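Local coordinates for extracellular solute-binding protein, family 1 (Bifidobacterium longum subsp. infantis ATCC 15697, PDB 3OMB) that probably captures an extracellular solute, likely a carbohydrate, for uptake by an ABC transporter, and carries a bound magnesium ion, at residues Lys214-Ser219 / Gln492-Trp497; Phe258-Glu263 / Gln513-Gly518; Ala476-Thr481 / Leu519-Lys524; Asn488-Lys493 / Asp508-Gln513. One frame throughout, in Å; residues are numbered along the deposited sequence. Where two conformers were deposited one is given.

Contact 1: Lys214-Ser219 / Gln492-Trp497; sequences KKLEGS and QKTATW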
# COMPACT_ATOMS: atom_id res chain seq x y z
N LYS A 214 4.24 5.29 -14.98
CA LYS A 214 4.81 6.17 -13.98
C LYS A 214 6.34 6.20 -14.04
O LYS A 214 6.99 5.18 -14.33
CB LYS A 214 4.39 5.72 -12.57
CG LYS A 214 2.94 6.02 -12.23
CD LYS A 214 2.47 5.50 -10.85
CE LYS A 214 3.13 6.22 -9.67
NZ LYS A 214 2.62 5.77 -8.29
N LYS A 215 6.91 7.37 -13.74
CA LYS A 215 8.36 7.47 -13.62
C LYS A 215 8.81 6.61 -12.44
O LYS A 215 8.02 6.31 -11.55
CB LYS A 215 8.82 8.93 -13.47
CG LYS A 215 8.55 9.61 -12.11
CD LYS A 215 9.25 10.97 -12.13
CE LYS A 215 9.36 11.62 -10.76
NZ LYS A 215 8.07 12.26 -10.35
N LEU A 216 10.06 6.18 -12.48
CA LEU A 216 10.63 5.40 -11.38
C LEU A 216 11.02 6.34 -10.23
O LEU A 216 11.43 7.46 -10.48
CB LEU A 216 11.84 4.62 -11.88
CG LEU A 216 11.61 3.63 -13.01
CD1 LEU A 216 12.84 2.73 -13.17
CD2 LEU A 216 10.36 2.74 -12.80
N GLU A 217 10.82 5.90 -8.99
CA GLU A 217 11.36 6.60 -7.82
C GLU A 217 12.73 6.03 -7.51
O GLU A 217 12.99 4.84 -7.74
CB GLU A 217 10.45 6.41 -6.61
CG GLU A 217 9.24 7.35 -6.63
CD GLU A 217 9.63 8.78 -6.29
OE1 GLU A 217 10.79 9.02 -5.86
OE2 GLU A 217 8.76 9.66 -6.43
N GLY A 218 13.60 6.89 -6.96
CA GLY A 218 15.01 6.55 -6.74
C GLY A 218 15.23 5.37 -5.80
O GLY A 218 16.11 4.54 -6.05
N SER A 219 14.45 5.30 -4.72
CA SER A 219 14.73 4.35 -3.63
C SER A 219 13.78 3.13 -3.43
O SER A 219 14.02 2.31 -2.52
CB SER A 219 14.87 5.12 -2.32
OG SER A 219 13.64 5.79 -2.05
N GLN A 492 17.94 4.73 -12.10
CA GLN A 492 18.42 5.60 -13.15
C GLN A 492 18.83 4.74 -14.35
O GLN A 492 18.42 5.01 -15.47
CB GLN A 492 19.60 6.43 -12.62
CG GLN A 492 19.25 7.42 -11.48
CD GLN A 492 18.65 6.77 -10.20
OE1 GLN A 492 19.16 5.77 -9.67
NE2 GLN A 492 17.54 7.36 -9.70
N LYS A 493 19.60 3.69 -14.11
CA LYS A 493 20.02 2.77 -15.16
C LYS A 493 18.84 2.03 -15.78
O LYS A 493 18.82 1.82 -17.00
CB LYS A 493 21.05 1.75 -14.62
CG LYS A 493 22.41 2.38 -14.33
CD LYS A 493 23.52 1.36 -14.09
CE LYS A 493 23.92 0.59 -15.37
NZ LYS A 493 24.02 1.42 -16.63
N THR A 494 17.89 1.62 -14.94
CA THR A 494 16.67 0.96 -15.41
C THR A 494 15.90 1.86 -16.39
O THR A 494 15.53 1.43 -17.49
CB THR A 494 15.74 0.51 -14.23
OG1 THR A 494 16.41 -0.50 -13.45
CG2 THR A 494 14.43 -0.10 -14.74
N ALA A 495 15.68 3.12 -15.99
CA ALA A 495 14.97 4.09 -16.84
C ALA A 495 15.71 4.30 -18.16
O ALA A 495 15.09 4.34 -19.22
CB ALA A 495 14.82 5.41 -16.12
N THR A 496 17.03 4.43 -18.09
CA THR A 496 17.85 4.69 -19.28
C THR A 496 17.77 3.52 -20.27
O THR A 496 17.63 3.73 -21.46
CB THR A 496 19.33 5.00 -18.92
OG1 THR A 496 19.37 6.17 -18.10
CG2 THR A 496 20.18 5.22 -20.20
N TRP A 497 17.87 2.29 -19.75
CA TRP A 497 17.68 1.10 -20.57
C TRP A 497 16.30 1.05 -21.23
O TRP A 497 16.18 0.70 -22.40
CB TRP A 497 17.92 -0.15 -19.74
CG TRP A 497 19.37 -0.43 -19.42
CD1 TRP A 497 20.47 -0.08 -20.16
CD2 TRP A 497 19.86 -1.16 -18.29
NE1 TRP A 497 21.62 -0.54 -19.54
CE2 TRP A 497 21.27 -1.20 -18.40
CE3 TRP A 497 19.25 -1.78 -17.19
CZ2 TRP A 497 22.08 -1.83 -17.44
CZ3 TRP A 497 20.05 -2.41 -16.25
CH2 TRP A 497 21.44 -2.44 -16.39

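Contact 2: Phe258-Glu263 / Gln513-Gly518; sequences FLTSDE and QLDSIG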
# COMPACT_ATOMS: atom_id res chain seq x y z
N PHE A 258 14.76 -9.62 -7.75
CA PHE A 258 14.50 -9.54 -9.17
C PHE A 258 15.41 -8.53 -9.89
O PHE A 258 15.44 -8.49 -11.12
CB PHE A 258 12.99 -9.38 -9.53
CG PHE A 258 12.33 -8.11 -9.01
CD1 PHE A 258 12.63 -6.86 -9.54
CD2 PHE A 258 11.35 -8.19 -8.03
CE1 PHE A 258 11.98 -5.69 -9.07
CE2 PHE A 258 10.70 -7.05 -7.54
CZ PHE A 258 11.00 -5.79 -8.07
N LEU A 259 16.20 -7.74 -9.15
CA LEU A 259 17.05 -6.71 -9.78
C LEU A 259 18.10 -7.29 -10.71
O LEU A 259 18.53 -6.62 -11.68
CB LEU A 259 17.72 -5.80 -8.74
CG LEU A 259 16.76 -5.02 -7.84
CD1 LEU A 259 17.54 -4.23 -6.80
CD2 LEU A 259 15.85 -4.07 -8.64
N THR A 260 18.50 -8.53 -10.42
CA THR A 260 19.49 -9.26 -11.20
C THR A 260 18.88 -10.47 -11.95
O THR A 260 19.62 -11.33 -12.41
CB THR A 260 20.68 -9.71 -10.30
OG1 THR A 260 20.17 -10.49 -9.21
CG2 THR A 260 21.45 -8.51 -9.72
N SER A 261 17.55 -10.52 -12.09
CA SER A 261 16.89 -11.67 -12.74
C SER A 261 16.77 -11.47 -14.23
O SER A 261 16.57 -10.34 -14.69
CB SER A 261 15.50 -11.93 -12.16
OG SER A 261 14.65 -10.81 -12.37
N ASP A 262 16.89 -12.55 -15.00
CA ASP A 262 16.58 -12.51 -16.44
C ASP A 262 15.21 -11.90 -16.69
O ASP A 262 15.01 -11.18 -17.66
CB ASP A 262 16.64 -13.91 -17.10
CG ASP A 262 18.08 -14.44 -17.23
OD1 ASP A 262 19.05 -13.71 -16.89
OD2 ASP A 262 18.24 -15.60 -17.70
N GLU A 263 14.26 -12.19 -15.81
CA GLU A 263 12.91 -11.66 -15.89
C GLU A 263 12.84 -10.13 -15.88
O GLU A 263 12.09 -9.54 -16.66
CB GLU A 263 12.07 -12.21 -14.76
CG GLU A 263 11.75 -13.68 -14.92
CD GLU A 263 12.70 -14.60 -14.13
OE1 GLU A 263 13.91 -14.27 -13.99
OE2 GLU A 263 12.22 -15.66 -13.66
N GLN A 513 28.18 -5.65 -10.13
CA GLN A 513 28.30 -4.44 -9.33
C GLN A 513 27.29 -4.39 -8.17
O GLN A 513 27.65 -3.99 -7.06
CB GLN A 513 28.18 -3.19 -10.20
CG GLN A 513 28.17 -1.89 -9.42
CD GLN A 513 29.50 -1.62 -8.72
OE1 GLN A 513 30.41 -2.44 -8.75
NE2 GLN A 513 29.60 -0.45 -8.09
N LEU A 514 26.05 -4.79 -8.43
CA LEU A 514 25.05 -4.90 -7.36
C LEU A 514 25.44 -5.94 -6.31
O LEU A 514 25.31 -5.70 -5.11
CB LEU A 514 23.63 -5.19 -7.89
CG LEU A 514 22.86 -4.09 -8.64
CD1 LEU A 514 21.42 -4.54 -8.85
CD2 LEU A 514 22.89 -2.75 -7.90
N ASP A 515 25.96 -7.08 -6.75
CA ASP A 515 26.39 -8.14 -5.84
C ASP A 515 27.63 -7.74 -5.04
O ASP A 515 27.84 -8.23 -3.92
CB ASP A 515 26.64 -9.45 -6.61
CG ASP A 515 25.36 -10.07 -7.13
OD1 ASP A 515 24.26 -9.73 -6.65
OD2 ASP A 515 25.43 -10.92 -8.04
N SER A 516 28.42 -6.84 -5.60
CA SER A 516 29.66 -6.41 -4.96
C SER A 516 29.39 -5.37 -3.88
O SER A 516 30.27 -5.09 -3.05
CB SER A 516 30.63 -5.82 -5.99
OG SER A 516 30.35 -4.43 -6.15
N ILE A 517 28.21 -4.77 -3.89
CA ILE A 517 27.93 -3.72 -2.90
C ILE A 517 26.85 -4.12 -1.91
O ILE A 517 26.24 -3.26 -1.24
CB ILE A 517 27.58 -2.41 -3.57
CG1 ILE A 517 26.36 -2.60 -4.48
CG2 ILE A 517 28.83 -1.84 -4.32
CD1 ILE A 517 25.85 -1.32 -5.10
N GLY A 518 26.59 -5.42 -1.85
CA GLY A 518 25.77 -6.00 -0.78
C GLY A 518 24.43 -6.63 -1.11
O GLY A 518 23.75 -7.06 -0.19
O HOH W 1 22.01 -11.09 -7.31

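Contact 3: Ala476-Thr481 / Leu519-Lys524; sequences ATKLNT and LQESTK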
# COMPACT_ATOMS: atom_id res chain seq x y z
N ALA A 476 18.05 -4.36 10.25
CA ALA A 476 17.39 -3.25 9.57
C ALA A 476 18.42 -2.23 9.05
O ALA A 476 18.35 -1.80 7.89
CB ALA A 476 16.37 -2.57 10.50
N THR A 477 19.38 -1.90 9.91
CA THR A 477 20.53 -1.03 9.61
C THR A 477 21.37 -1.52 8.42
O THR A 477 21.71 -0.73 7.55
CB THR A 477 21.42 -0.87 10.89
OG1 THR A 477 20.63 -0.23 11.91
CG2 THR A 477 22.69 -0.05 10.64
N LYS A 478 21.71 -2.80 8.39
CA LYS A 478 22.36 -3.38 7.21
C LYS A 478 21.53 -3.22 5.95
O LYS A 478 22.06 -2.85 4.90
CB LYS A 478 22.64 -4.87 7.40
CG LYS A 478 24.00 -5.15 7.96
CD LYS A 478 24.22 -6.65 7.96
CE LYS A 478 24.30 -7.20 9.36
NZ LYS A 478 25.71 -7.61 9.70
N LEU A 479 20.24 -3.51 6.05
CA LEU A 479 19.39 -3.46 4.89
C LEU A 479 19.26 -2.04 4.35
O LEU A 479 19.30 -1.85 3.12
CB LEU A 479 18.02 -4.08 5.17
CG LEU A 479 17.97 -5.59 5.41
CD1 LEU A 479 16.55 -5.95 5.74
CD2 LEU A 479 18.45 -6.39 4.20
N ASN A 480 19.10 -1.07 5.25
CA ASN A 480 19.09 0.37 4.87
C ASN A 480 20.38 0.88 4.26
O ASN A 480 20.37 1.62 3.27
CB ASN A 480 18.75 1.26 6.08
CG ASN A 480 17.29 1.20 6.42
OD1 ASN A 480 16.45 0.99 5.55
ND2 ASN A 480 16.97 1.38 7.71
N THR A 481 21.50 0.49 4.85
CA THR A 481 22.81 0.85 4.33
C THR A 481 22.94 0.27 2.91
O THR A 481 23.33 0.97 1.98
CB THR A 481 23.94 0.28 5.23
OG1 THR A 481 23.86 0.87 6.54
CG2 THR A 481 25.32 0.53 4.62
N LEU A 519 24.06 -6.70 -2.39
CA LEU A 519 22.76 -7.27 -2.77
C LEU A 519 22.54 -8.69 -2.26
O LEU A 519 21.46 -9.03 -1.77
CB LEU A 519 22.52 -7.21 -4.28
CG LEU A 519 21.14 -7.76 -4.66
CD1 LEU A 519 20.00 -6.94 -4.00
CD2 LEU A 519 20.96 -7.79 -6.14
N GLN A 520 23.58 -9.52 -2.36
CA GLN A 520 23.48 -10.91 -1.93
C GLN A 520 23.39 -11.01 -0.43
O GLN A 520 22.78 -11.95 0.09
CB GLN A 520 24.70 -11.66 -2.39
CG GLN A 520 25.00 -11.47 -3.84
CD GLN A 520 24.57 -12.64 -4.62
OE1 GLN A 520 23.38 -12.79 -4.89
NE2 GLN A 520 25.51 -13.50 -5.00
N GLU A 521 23.99 -10.06 0.27
CA GLU A 521 23.85 -9.97 1.72
C GLU A 521 22.42 -9.66 2.12
O GLU A 521 21.88 -10.29 3.02
CB GLU A 521 24.80 -8.92 2.30
CG GLU A 521 24.76 -8.86 3.81
CD GLU A 521 25.64 -7.78 4.35
OE1 GLU A 521 25.56 -6.63 3.86
OE2 GLU A 521 26.43 -8.08 5.27
N SER A 522 21.82 -8.68 1.44
CA SER A 522 20.43 -8.33 1.67
C SER A 522 19.50 -9.51 1.41
O SER A 522 18.63 -9.81 2.23
CB SER A 522 20.04 -7.12 0.80
OG SER A 522 20.75 -5.97 1.25
N THR A 523 19.69 -10.17 0.28
CA THR A 523 18.93 -11.38 -0.03
C THR A 523 18.99 -12.42 1.10
O THR A 523 17.96 -12.96 1.52
CB THR A 523 19.41 -11.95 -1.37
OG1 THR A 523 19.22 -10.94 -2.36
CG2 THR A 523 18.56 -13.17 -1.78
N LYS A 524 20.20 -12.65 1.61
CA LYS A 524 20.42 -13.61 2.69
C LYS A 524 19.73 -13.17 4.00
O LYS A 524 19.11 -13.99 4.70
CB LYS A 524 21.91 -13.83 2.92
CG LYS A 524 22.20 -14.81 4.09
CD LYS A 524 23.56 -15.46 3.94
CE LYS A 524 24.68 -14.44 4.07
NZ LYS A 524 26.00 -15.16 4.12
O HOH W 2 26.05 -9.35 7.45
O HOH W 3 18.90 -3.92 1.09

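Contact 4: Asn488-Lys493 / Asp508-Gln513; sequences NTTMQK and DAYCKQ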
# COMPACT_ATOMS: atom_id res chain seq x y z
N ASN A 488 21.47 3.51 -5.49
CA ASN A 488 22.27 4.66 -5.90
C ASN A 488 22.07 4.95 -7.40
O ASN A 488 21.78 6.09 -7.76
CB ASN A 488 23.77 4.42 -5.59
CG ASN A 488 24.66 5.62 -5.95
OD1 ASN A 488 24.28 6.78 -5.78
ND2 ASN A 488 25.87 5.33 -6.42
N THR A 489 22.19 3.92 -8.25
CA THR A 489 22.04 4.09 -9.71
C THR A 489 21.07 3.11 -10.42
O THR A 489 20.86 3.22 -11.63
CB THR A 489 23.40 4.01 -10.47
OG1 THR A 489 23.97 2.70 -10.33
CG2 THR A 489 24.42 5.09 -9.99
N THR A 490 20.51 2.15 -9.67
CA THR A 490 19.64 1.13 -10.26
C THR A 490 18.40 1.68 -10.99
O THR A 490 18.13 1.27 -12.12
CB THR A 490 19.26 0.03 -9.25
OG1 THR A 490 20.46 -0.57 -8.75
CG2 THR A 490 18.41 -1.07 -9.91
N MSE A 491 17.64 2.59 -10.37
CA MSE A 491 16.46 3.13 -11.05
C MSE A 491 16.86 3.97 -12.25
O MSE A 491 16.23 3.91 -13.29
CB MSE A 491 15.61 3.98 -10.12
CG MSE A 491 15.12 3.22 -8.93
SE MSE A 491 14.01 1.70 -9.42
CE MSE A 491 13.56 1.19 -7.58
N GLN A 492 17.94 4.73 -12.10
CA GLN A 492 18.42 5.60 -13.15
C GLN A 492 18.83 4.74 -14.35
O GLN A 492 18.42 5.01 -15.47
CB GLN A 492 19.60 6.43 -12.62
CG GLN A 492 19.25 7.42 -11.48
CD GLN A 492 18.65 6.77 -10.20
OE1 GLN A 492 19.16 5.77 -9.67
NE2 GLN A 492 17.54 7.36 -9.70
N LYS A 493 19.60 3.69 -14.11
CA LYS A 493 20.02 2.77 -15.16
C LYS A 493 18.84 2.03 -15.78
O LYS A 493 18.82 1.82 -17.00
CB LYS A 493 21.05 1.75 -14.62
CG LYS A 493 22.41 2.38 -14.33
CD LYS A 493 23.52 1.36 -14.09
CE LYS A 493 23.92 0.59 -15.37
NZ LYS A 493 24.02 1.42 -16.63
N ASP A 508 25.63 -7.79 -17.43
CA ASP A 508 26.58 -8.55 -16.60
C ASP A 508 27.35 -7.70 -15.61
O ASP A 508 27.44 -8.04 -14.42
CB ASP A 508 27.58 -9.33 -17.46
CG ASP A 508 26.96 -10.56 -18.15
OD1 ASP A 508 25.82 -11.00 -17.80
OD2 ASP A 508 27.64 -11.09 -19.06
N ALA A 509 27.93 -6.60 -16.10
CA ALA A 509 28.66 -5.69 -15.21
C ALA A 509 27.73 -5.07 -14.18
O ALA A 509 28.09 -4.94 -13.03
CB ALA A 509 29.40 -4.62 -16.00
N TYR A 510 26.51 -4.73 -14.58
CA TYR A 510 25.54 -4.16 -13.65
C TYR A 510 25.23 -5.16 -12.53
O TYR A 510 25.19 -4.77 -11.37
CB TYR A 510 24.28 -3.74 -14.40
CG TYR A 510 22.97 -3.78 -13.62
CD1 TYR A 510 22.51 -2.66 -12.91
CD2 TYR A 510 22.17 -4.92 -13.63
CE1 TYR A 510 21.27 -2.70 -12.21
CE2 TYR A 510 20.96 -4.97 -12.95
CZ TYR A 510 20.51 -3.87 -12.24
OH TYR A 510 19.29 -3.97 -11.57
N CYS A 511 25.04 -6.43 -12.87
CA CYS A 511 24.68 -7.44 -11.86
C CYS A 511 25.82 -7.65 -10.87
O CYS A 511 25.62 -7.63 -9.65
CB CYS A 511 24.24 -8.77 -12.49
SG CYS A 511 22.67 -8.73 -13.43
N LYS A 512 27.03 -7.85 -11.39
CA LYS A 512 28.21 -8.04 -10.56
C LYS A 512 28.44 -6.85 -9.62
O LYS A 512 28.82 -7.03 -8.45
CB LYS A 512 29.46 -8.32 -11.43
CG LYS A 512 29.24 -9.50 -12.37
CD LYS A 512 30.40 -10.50 -12.40
CE LYS A 512 31.34 -10.24 -13.52
NZ LYS A 512 32.18 -9.05 -13.24
N GLN A 513 28.18 -5.65 -10.13
CA GLN A 513 28.30 -4.44 -9.33
C GLN A 513 27.29 -4.39 -8.17
O GLN A 513 27.65 -3.99 -7.06
CB GLN A 513 28.18 -3.19 -10.20
CG GLN A 513 28.17 -1.89 -9.42
CD GLN A 513 29.50 -1.62 -8.72
OE1 GLN A 513 30.41 -2.44 -8.75
NE2 GLN A 513 29.60 -0.45 -8.09

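Contact 1: Lys214-Ser219 / Gln492-Trp497
L216 reaches out of the 214-219 loop and sets one branch, CD1, against T494 on helix 490-500, where L216 CD1 stands 3.6 Å from T494 CG2. The two side chains cross at about a right angle, and the leucine meets the threonine with a single methyl instead of lying along it. The same L216 CD1 is 4.5 Å from A495 CB, so it lies near two successive helical residues at once. T494 offers carbon here: chi1 of -65° sets OG1 beside the backbone N and leaves CG2 anti to it, facing the leucine. The hydroxyl is engaged elsewhere, bonded to T490 O one turn back and to Y264 OH. This half of the contact is apolar; no hydrogen bond crosses between the segments.

Q492 covers the other end of the patch. Its CB starts off away from the loop, but a bend at chi2 (59°) brings the end of the side chain back beside G218. The Q492 carbonyl stays inside its own helix, where T496 N and T496 OG1 come to Q492 O from opposite faces of its plane.

The contact joins the loop after strand 209-211, an outermost strand of a mixed sheet, to helix 490-500 near the surface. The surrounding elements are helix 289-297, on which K214 leans at D289 and Y292, helix 262-276, where I268 packs on T494, and helix 503-516, which W497 touches at I503 and W507.

Contact 2: Phe258-Glu263 / Gln513-Gly518
L259 meets L514 through its first side-chain carbon: L259 CB lies 3.9 Å from L514 CD1, the one branch of that leucine that does the touching. The rest of the L259 side chain turns to other parts of the fold, packing on F221, T490 and I486.

T260 comes next and brings both of its branches into play. Its CG2 methyl lies 4.1 Å from L514 CD1, the two side chains sliding past each other in opposite directions, which leaves L514 CD1 shared between two consecutive residues. With chi1 at 56°, OG1 sits between the backbone N and the carbonyl carbon, and from there it meets a water 2.7 Å from T260 OG1. That water donates a hydrogen bond to D515 OD1, also at 2.7 Å, and bridges the segments where no direct hydrogen bond forms.

The setting is the connection from strand 254-257 into helix 262-276, laid against the C-terminal part of helix 503-516. L514 and D515 lie there and also touch the following helix, 519-534, at L519 and Q520 respectively.

S261 then starts the new helix from the N-cap position: its OG caps Y264 N.

Contact 3: Ala476-Thr481 / Leu519-Lys524
Two helices of the C-terminal helical region, 473-486 and 519-534, pack against each other, and L479 and S522 are the nearest pair of the two segments, L479 CA 5.9 Å from S522 CA. The small serine probably helps the backbones come so near: L479 CD2 lies 3.8 Å from S522 CA, and the same methyl also touches the serine's CB and OG. Further along helix 519-534, I525 and W526 also pack on L479.

A water sits beside this apolar touch. It donates to the carbonyl of L479, 2.9 Å from L479 O, and accepts from the serine hydroxyl, 2.8 Å from S522 OG. S522 OG also bonds N482 ND2, one turn along from K478, so the hydroxyl is gripped from the facing helix as well as by the water.

Nearer the surface K478 and E521 cross at about a right angle. The lysine touches the carboxylate through one methylene, K478 CD 3.8 Å from E521 OE2, while the charged ends stay 4.5 Å apart (K478 NZ to E521 OE2), beyond a salt bridge. A second water fills in, accepting from K478 NZ at 2.9 Å. E521 reaches across fully extended, its CG anti to the backbone N (chi1 -176°), and its carboxylate divides its bonds: OE1 pairs with N482 ND2, while E521 OE2 receives the water's hydrogen at 2.6 Å.

Contact 4: Asn488-Lys493 / Asp508-Gln513
Y510 carries this contact, its ring and hydroxyl meeting T490 and K493 of the neighbouring helix. It follows directly on a kink in helix 503-516, where the backbone N atoms of D508 and A509 lack the usual bond to the turn before; past the kink the usual bonds resume, K512 N to D508 O and Q513 N to A509 O. With CG roughly anti to its backbone N (chi1 151°), the tyrosine throws its ring across to helix 490-500. T490 meets it at the edge, near the ring plane: T490 CG2 is 3.5 Å from Y510 OH and 4.0 Å from Y510 CE1. The two side chains cross at about a right angle. K493 adds a second, looser touch one turn on, where its bent chain brings K493 CE to 4.3 Å from Y510 CD1, approaching the ring obliquely.

These two helices form a helical hairpin, 490-500 running into 503-516 through a short turn and the second coming back roughly antiparallel to the first. Y510 is a buried aromatic between the arms. W497 meets it edge-to-face and W507 at about 35° between planes.

The polar ends are satisfied outside the pair. Y510 OH is hydrogen-bonded to L259 O, which fixes the far end of the ring, and T490 OG1 bonds back to I486 O, leaving its methyl for the tyrosine.

C511, next in line, touches T260 on the incoming loop. At Q513, the carbonyl takes a hydrogen bond from S516 OG.

How the contacts relate
Contacts 2 and 4 lie closest, with centres 7 Å apart; both use helix 503-516 and share Q513, and L514 CD2 of contact 2 lies 3.4 Å from T490 OG1 of contact 4. Contact 1 joins contact 4 through helix 490-500, their centres 11 Å apart. Contact 3 adjoins contact 2 where helix 503-516 gives way to helix 519-534, and T260 CG2 comes 3.7 Å from L519 CD2; contact 3 does not touch contact 4, the nearest atoms being about 6 Å apart. Each draws on the helices from 473 onward, which contacts 1 and 2 tie to 214-219 and 258-263. All lie away from the magnesium site formed by D199, N201, N203, Q205, D207 and E208.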